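Local coordinates for protein UDP-N-Acetylglucosamine 2-Epimerase (Thermus thermophilus, PDB 1V4V) that probably interconverts UDP-N-acetylglucosamine and UDP-N-acetylmannosamine by inverting the sugar at C2, as a homodimeric two-domain enzyme of the GT-B clan, at residues Asp261-Tyr265 with Gly266-Ala270; Gly284-Glu287 with Glu288-Leu292. One frame throughout, in Å; residues are numbered along the deposited sequence.

Contact 1 of 2, residues Asp261-Tyr265 with Gly266-Ala270; sequences DPLEY and GSMAA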
ATOM      1  N   ASP A 261       8.792 -33.684 -27.149  1.00 33.83           N
ATOM      2  CA  ASP A 261       9.465 -33.099 -25.999  1.00 36.28           C
ATOM      3  C   ASP A 261       8.593 -31.909 -25.621  1.00 35.95           C
ATOM      4  O   ASP A 261       7.782 -31.454 -26.430  1.00 37.35           O
ATOM      5  CB  ASP A 261      10.870 -32.612 -26.377  1.00 37.31           C
ATOM      6  CG  ASP A 261      11.882 -33.744 -26.463  1.00 41.01           C
ATOM      7  OD1 ASP A 261      12.998 -33.502 -26.972  1.00 44.33           O
ATOM      8  OD2 ASP A 261      11.574 -34.866 -26.016  1.00 38.90           O
ATOM      9  N   PRO A 262       8.735 -31.395 -24.393  1.00 35.93           N
ATOM     10  CA  PRO A 262       7.933 -30.249 -23.951  1.00 36.81           C
ATOM     11  C   PRO A 262       7.912 -29.112 -24.978  1.00 37.66           C
ATOM     12  O   PRO A 262       8.943 -28.755 -25.549  1.00 37.43           O
ATOM     13  CB  PRO A 262       8.605 -29.854 -22.644  1.00 37.67           C
ATOM     14  CG  PRO A 262       9.011 -31.191 -22.088  1.00 37.38           C
ATOM     15  CD  PRO A 262       9.598 -31.883 -23.302  1.00 36.59           C
ATOM     16  N   LEU A 263       6.732 -28.545 -25.201  1.00 36.68           N
ATOM     17  CA  LEU A 263       6.562 -27.469 -26.171  1.00 36.63           C
ATOM     18  C   LEU A 263       6.610 -26.086 -25.533  1.00 37.86           C
ATOM     19  O   LEU A 263       6.442 -25.939 -24.325  1.00 37.73           O
ATOM     20  CB  LEU A 263       5.223 -27.634 -26.900  1.00 35.88           C
ATOM     21  CG  LEU A 263       4.959 -28.947 -27.646  1.00 34.89           C
ATOM     22  CD1 LEU A 263       3.515 -28.977 -28.122  1.00 34.52           C
ATOM     23  CD2 LEU A 263       5.912 -29.088 -28.813  1.00 35.19           C
ATOM     24  N   GLU A 264       6.839 -25.071 -26.360  1.00 39.63           N
ATOM     25  CA  GLU A 264       6.884 -23.696 -25.880  1.00 40.53           C
ATOM     26  C   GLU A 264       5.443 -23.225 -25.723  1.00 39.24           C
ATOM     27  O   GLU A 264       4.530 -23.800 -26.316  1.00 39.30           O
ATOM     28  CB  GLU A 264       7.625 -22.801 -26.878  1.00 44.21           C
ATOM     29  CG  GLU A 264       9.036 -23.269 -27.189  1.00 49.98           C
ATOM     30  CD  GLU A 264       9.829 -22.256 -27.993  1.00 54.01           C
ATOM     31  OE1 GLU A 264      10.066 -21.140 -27.477  1.00 57.02           O
ATOM     32  OE2 GLU A 264      10.219 -22.574 -29.137  1.00 56.21           O
ATOM     33  N   TYR A 265       5.242 -22.182 -24.927  1.00 37.36           N
ATOM     34  CA  TYR A 265       3.907 -21.646 -24.680  1.00 36.43           C
ATOM     35  C   TYR A 265       3.047 -21.553 -25.944  1.00 35.62           C
ATOM     36  O   TYR A 265       1.949 -22.106 -26.000  1.00 35.55           O
ATOM     37  CB  TYR A 265       4.009 -20.264 -24.031  1.00 36.94           C
ATOM     38  CG  TYR A 265       2.695 -19.747 -23.485  1.00 38.17           C
ATOM     39  CD1 TYR A 265       1.993 -20.464 -22.517  1.00 38.87           C
ATOM     40  CD2 TYR A 265       2.159 -18.537 -23.927  1.00 38.46           C
ATOM     41  CE1 TYR A 265       0.788 -19.991 -21.998  1.00 38.77           C
ATOM     42  CE2 TYR A 265       0.953 -18.050 -23.415  1.00 38.09           C
ATOM     43  CZ  TYR A 265       0.274 -18.784 -22.451  1.00 39.32           C
ATOM     44  OH  TYR A 265      -0.915 -18.314 -21.939  1.00 39.63           O
ATOM     45  N   GLY A 266       3.556 -20.861 -26.957  1.00 33.23           N
ATOM     46  CA  GLY A 266       2.805 -20.700 -28.189  1.00 31.12           C
ATOM     47  C   GLY A 266       2.523 -21.967 -28.977  1.00 29.28           C
ATOM     48  O   GLY A 266       1.409 -22.163 -29.464  1.00 28.31           O
ATOM     49  N   SER A 267       3.525 -22.827 -29.115  1.00 28.78           N
ATOM     50  CA  SER A 267       3.347 -24.057 -29.870  1.00 29.38           C
ATOM     51  C   SER A 267       2.325 -24.973 -29.199  1.00 29.82           C
ATOM     52  O   SER A 267       1.552 -25.658 -29.876  1.00 29.92           O
ATOM     53  CB  SER A 267       4.679 -24.785 -30.026  1.00 30.00           C
ATOM     54  OG  SER A 267       4.534 -25.907 -30.879  1.00 34.28           O
HETATM   55  N   MSE A 268       2.324 -24.986 -27.869  1.00 27.87           N
HETATM   56  CA  MSE A 268       1.375 -25.815 -27.130  1.00 29.01           C
HETATM   57  C   MSE A 268      -0.035 -25.256 -27.275  1.00 27.36           C
HETATM   58  O   MSE A 268      -0.987 -26.011 -27.451  1.00 27.39           O
HETATM   59  CB  MSE A 268       1.756 -25.882 -25.647  1.00 30.75           C
HETATM   60  CG  MSE A 268       0.734 -26.613 -24.772  1.00 33.74           C
HETATM   61 SE   MSE A 268       0.418 -28.456 -25.295  1.00 37.08          SE
HETATM   62  CE  MSE A 268       1.402 -29.341 -23.894  1.00 39.59           C
ATOM     63  N   ALA A 269      -0.171 -23.934 -27.201  1.00 26.86           N
ATOM     64  CA  ALA A 269      -1.481 -23.307 -27.339  1.00 26.27           C
ATOM     65  C   ALA A 269      -2.061 -23.599 -28.720  1.00 25.90           C
ATOM     66  O   ALA A 269      -3.258 -23.856 -28.862  1.00 25.09           O
ATOM     67  CB  ALA A 269      -1.377 -21.796 -27.127  1.00 28.01           C
ATOM     68  N   ALA A 270      -1.205 -23.554 -29.737  1.00 23.49           N
ATOM     69  CA  ALA A 270      -1.637 -23.818 -31.104  1.00 23.48           C
ATOM     70  C   ALA A 270      -2.101 -25.270 -31.235  1.00 21.82           C
ATOM     71  O   ALA A 270      -3.127 -25.549 -31.852  1.00 24.15           O
ATOM     72  CB  ALA A 270      -0.494 -23.536 -32.076  1.00 22.85           C
TER

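Contact 2 of 2, residues Gly284-Glu287 with Glu288-Leu292; sequences GLQE and EGAAL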
ATOM      1  N   GLY A 284      -3.331 -26.117 -14.539  1.00 29.70           N
ATOM      2  CA  GLY A 284      -2.951 -25.028 -15.422  1.00 29.07           C
ATOM      3  C   GLY A 284      -3.340 -25.283 -16.868  1.00 28.59           C
ATOM      4  O   GLY A 284      -3.888 -24.409 -17.545  1.00 26.95           O
ATOM      5  N   LEU A 285      -3.060 -26.487 -17.350  1.00 28.30           N
ATOM      6  CA  LEU A 285      -3.396 -26.826 -18.726  1.00 28.45           C
ATOM      7  C   LEU A 285      -4.904 -26.927 -18.920  1.00 26.69           C
ATOM      8  O   LEU A 285      -5.424 -26.604 -19.987  1.00 25.19           O
ATOM      9  CB  LEU A 285      -2.708 -28.129 -19.130  1.00 29.96           C
ATOM     10  CG  LEU A 285      -1.214 -27.929 -19.400  1.00 33.80           C
ATOM     11  CD1 LEU A 285      -0.563 -29.246 -19.732  1.00 35.24           C
ATOM     12  CD2 LEU A 285      -1.036 -26.954 -20.556  1.00 35.52           C
ATOM     13  N   GLN A 286      -5.611 -27.365 -17.886  1.00 25.86           N
ATOM     14  CA  GLN A 286      -7.058 -27.472 -17.981  1.00 26.59           C
ATOM     15  C   GLN A 286      -7.624 -26.076 -18.211  1.00 26.47           C
ATOM     16  O   GLN A 286      -8.527 -25.883 -19.022  1.00 25.50           O
ATOM     17  CB  GLN A 286      -7.624 -28.088 -16.695  1.00 28.87           C
ATOM     18  CG  GLN A 286      -9.142 -28.041 -16.584  1.00 32.50           C
ATOM     19  CD  GLN A 286      -9.624 -26.824 -15.821  1.00 34.77           C
ATOM     20  OE1 GLN A 286      -9.216 -26.595 -14.681  1.00 36.47           O
ATOM     21  NE2 GLN A 286     -10.501 -26.038 -16.440  1.00 36.92           N
ATOM     22  N   GLU A 287      -7.078 -25.092 -17.507  1.00 25.60           N
ATOM     23  CA  GLU A 287      -7.546 -23.727 -17.669  1.00 25.25           C
ATOM     24  C   GLU A 287      -7.186 -23.178 -19.041  1.00 24.87           C
ATOM     25  O   GLU A 287      -7.929 -22.381 -19.608  1.00 25.71           O
ATOM     26  CB  GLU A 287      -6.979 -22.834 -16.564  1.00 28.66           C
ATOM     27  CG  GLU A 287      -7.599 -23.129 -15.212  1.00 31.80           C
ATOM     28  CD  GLU A 287      -7.237 -22.101 -14.163  1.00 37.84           C
ATOM     29  OE1 GLU A 287      -7.372 -20.890 -14.446  1.00 39.89           O
ATOM     30  OE2 GLU A 287      -6.830 -22.507 -13.055  1.00 40.02           O
ATOM     31  N   GLU A 288      -6.045 -23.597 -19.573  1.00 25.61           N
ATOM     32  CA  GLU A 288      -5.646 -23.141 -20.898  1.00 27.99           C
ATOM     33  C   GLU A 288      -6.608 -23.704 -21.939  1.00 26.63           C
ATOM     34  O   GLU A 288      -7.005 -23.012 -22.873  1.00 26.39           O
ATOM     35  CB  GLU A 288      -4.224 -23.589 -21.221  1.00 30.87           C
ATOM     36  CG  GLU A 288      -3.146 -22.751 -20.566  1.00 38.88           C
ATOM     37  CD  GLU A 288      -1.780 -23.037 -21.147  1.00 43.18           C
ATOM     38  OE1 GLU A 288      -1.651 -22.988 -22.389  1.00 45.84           O
ATOM     39  OE2 GLU A 288      -0.839 -23.305 -20.369  1.00 45.99           O
ATOM     40  N   GLY A 289      -6.983 -24.967 -21.779  1.00 26.58           N
ATOM     41  CA  GLY A 289      -7.911 -25.563 -22.722  1.00 26.26           C
ATOM     42  C   GLY A 289      -9.204 -24.771 -22.731  1.00 25.83           C
ATOM     43  O   GLY A 289      -9.754 -24.463 -23.788  1.00 26.71           O
ATOM     44  N   ALA A 290      -9.686 -24.416 -21.543  1.00 26.92           N
ATOM     45  CA  ALA A 290     -10.925 -23.654 -21.424  1.00 25.72           C
ATOM     46  C   ALA A 290     -10.850 -22.287 -22.104  1.00 27.23           C
ATOM     47  O   ALA A 290     -11.844 -21.797 -22.645  1.00 26.55           O
ATOM     48  CB  ALA A 290     -11.293 -23.493 -19.948  1.00 27.99           C
ATOM     49  N   ALA A 291      -9.674 -21.666 -22.085  1.00 28.16           N
ATOM     50  CA  ALA A 291      -9.514 -20.358 -22.718  1.00 26.26           C
ATOM     51  C   ALA A 291      -9.722 -20.491 -24.224  1.00 27.57           C
ATOM     52  O   ALA A 291     -10.284 -19.609 -24.873  1.00 27.21           O
ATOM     53  CB  ALA A 291      -8.119 -19.801 -22.425  1.00 26.66           C
ATOM     54  N   LEU A 292      -9.283 -21.620 -24.768  1.00 26.21           N
ATOM     55  CA  LEU A 292      -9.393 -21.889 -26.197  1.00 25.91           C
ATOM     56  C   LEU A 292     -10.714 -22.553 -26.579  1.00 26.24           C
ATOM     57  O   LEU A 292     -10.968 -22.811 -27.753  1.00 28.18           O
ATOM     58  CB  LEU A 292      -8.223 -22.775 -26.632  1.00 27.03           C
ATOM     59  CG  LEU A 292      -6.826 -22.180 -26.421  1.00 29.81           C
ATOM     60  CD1 LEU A 292      -5.761 -23.267 -26.503  1.00 30.39           C
ATOM     61  CD2 LEU A 292      -6.586 -21.101 -27.470  1.00 32.92           C
TER

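Contact 1 of 2, residues Asp261-Tyr265 with Gly266-Ala270
The carbonyl oxygens of Glu264 and Tyr265 accept the first two i to i+4 bonds of a helix, as an extended run of chain through Leu263 and Glu264 breaks at Tyr265 into helical angles. Glu264 O takes the N-H of Met268 at 2.9 Å, the donor lying almost straight beyond the carbonyl (C=O...N 175°). Tyr265 O takes the N-H of Ala269 at 3.0 Å. Glu264 is therefore the N-cap; it serves the turn through its carbonyl, while its carboxylate leads outward, where an exposed acidic group near a helix start would probably suit the dipole.

Just before the cap, Leu263 folds back over the first turn. With CG placed anti to its own carbonyl carbon (chi1 -57°), the isobutyl group straddles two residues of the helix: CD1 rests 3.9 Å from Met268 CA, and CD2 sits 4.0 Å from Ser267 OG. Leu263 CB also lies 4.1 Å from Met268 CB. Met268, present as selenomethionine, bends at chi2 and chi3; both it and Leu263 pack on Pro236, which extends this apolar cluster. The small hydroxyl of Ser267 can lie beside a leucine methyl because its polarity is met by the carbonyl of Arg190.

The CB of Tyr265 points away from the turn, with CG anti to the backbone N (chi1 -168°), and the side chain packs against Ala181, Val182 and Ala185 of helix 177-188. Gly266, buried next to it, adds no bulk, and the CB of Ala269 fits 3.5 Å from Tyr265 O. A leucine placed before the N-cap and packed against the residue five positions later is the pattern of a hydrophobic staple, here at the strand-to-helix junction between strand 257-260 and helix 265-273 of a Rossmann-like GT-B domain.

Contact 2 of 2, residues Gly284-Glu287 with Glu288-Leu292
Leu285 and Glu288, three residues apart on one helix, meet where a methyl of the first crosses the carboxylate end of the second. Leu285 CD2 lies 3.7 Å from Glu288 OE2, a van der Waals contact at an angle between the two side chains. Glu288 reaches this place because CG stands anti to its own carbonyl carbon (chi1 -78°) and the chain then runs out extended. Its aliphatic part covers the backbone on the way: CG is 3.5 Å from Gly284 O, and CB is as close to Leu285 O. Gly284 O, beside that CG, also accepts the N-H of Glu288 at 3.1 Å.

Glu287 takes a similar rotamer but leaves from another side of the helix, and its OE1 is hydrogen-bonded to a bound glycerol. Gly289 and Ala290 are both buried and add little bulk; Gly289 N bonds to Leu285 O at 2.9 Å, and Ala290 CB lies 3.6 Å from Glu287 O.

Helix 283-291 is the crossover of the beta-alpha-beta unit formed with strands 275-280 and 296-298. Gln286 and Ala290 face Ile313, Ala291 and Leu292 pack on helix 177-188, and Glu288 leans on Tyr265 and Met272 of helix 265-273.

Contact 1 precedes contact 2 along the chain, and their centres are 13 Å apart. They belong to two helices of the same six-stranded domain, joined by strand 275-280, and they touch at two points: Ala269 O lies 3.5 Å from Leu292 CD1, and Tyr265 CE1 lies 3.9 Å from Glu288 OE1. Both also pack on helix 177-188, which therefore bridges the two. A glycerol, probably from the crystallisation liquor, lies about 3 Å from the side chain of Glu287, which may hint at a pocket near that residue; a bound glycerol is also found about 5 Å from the side chain of Tyr265.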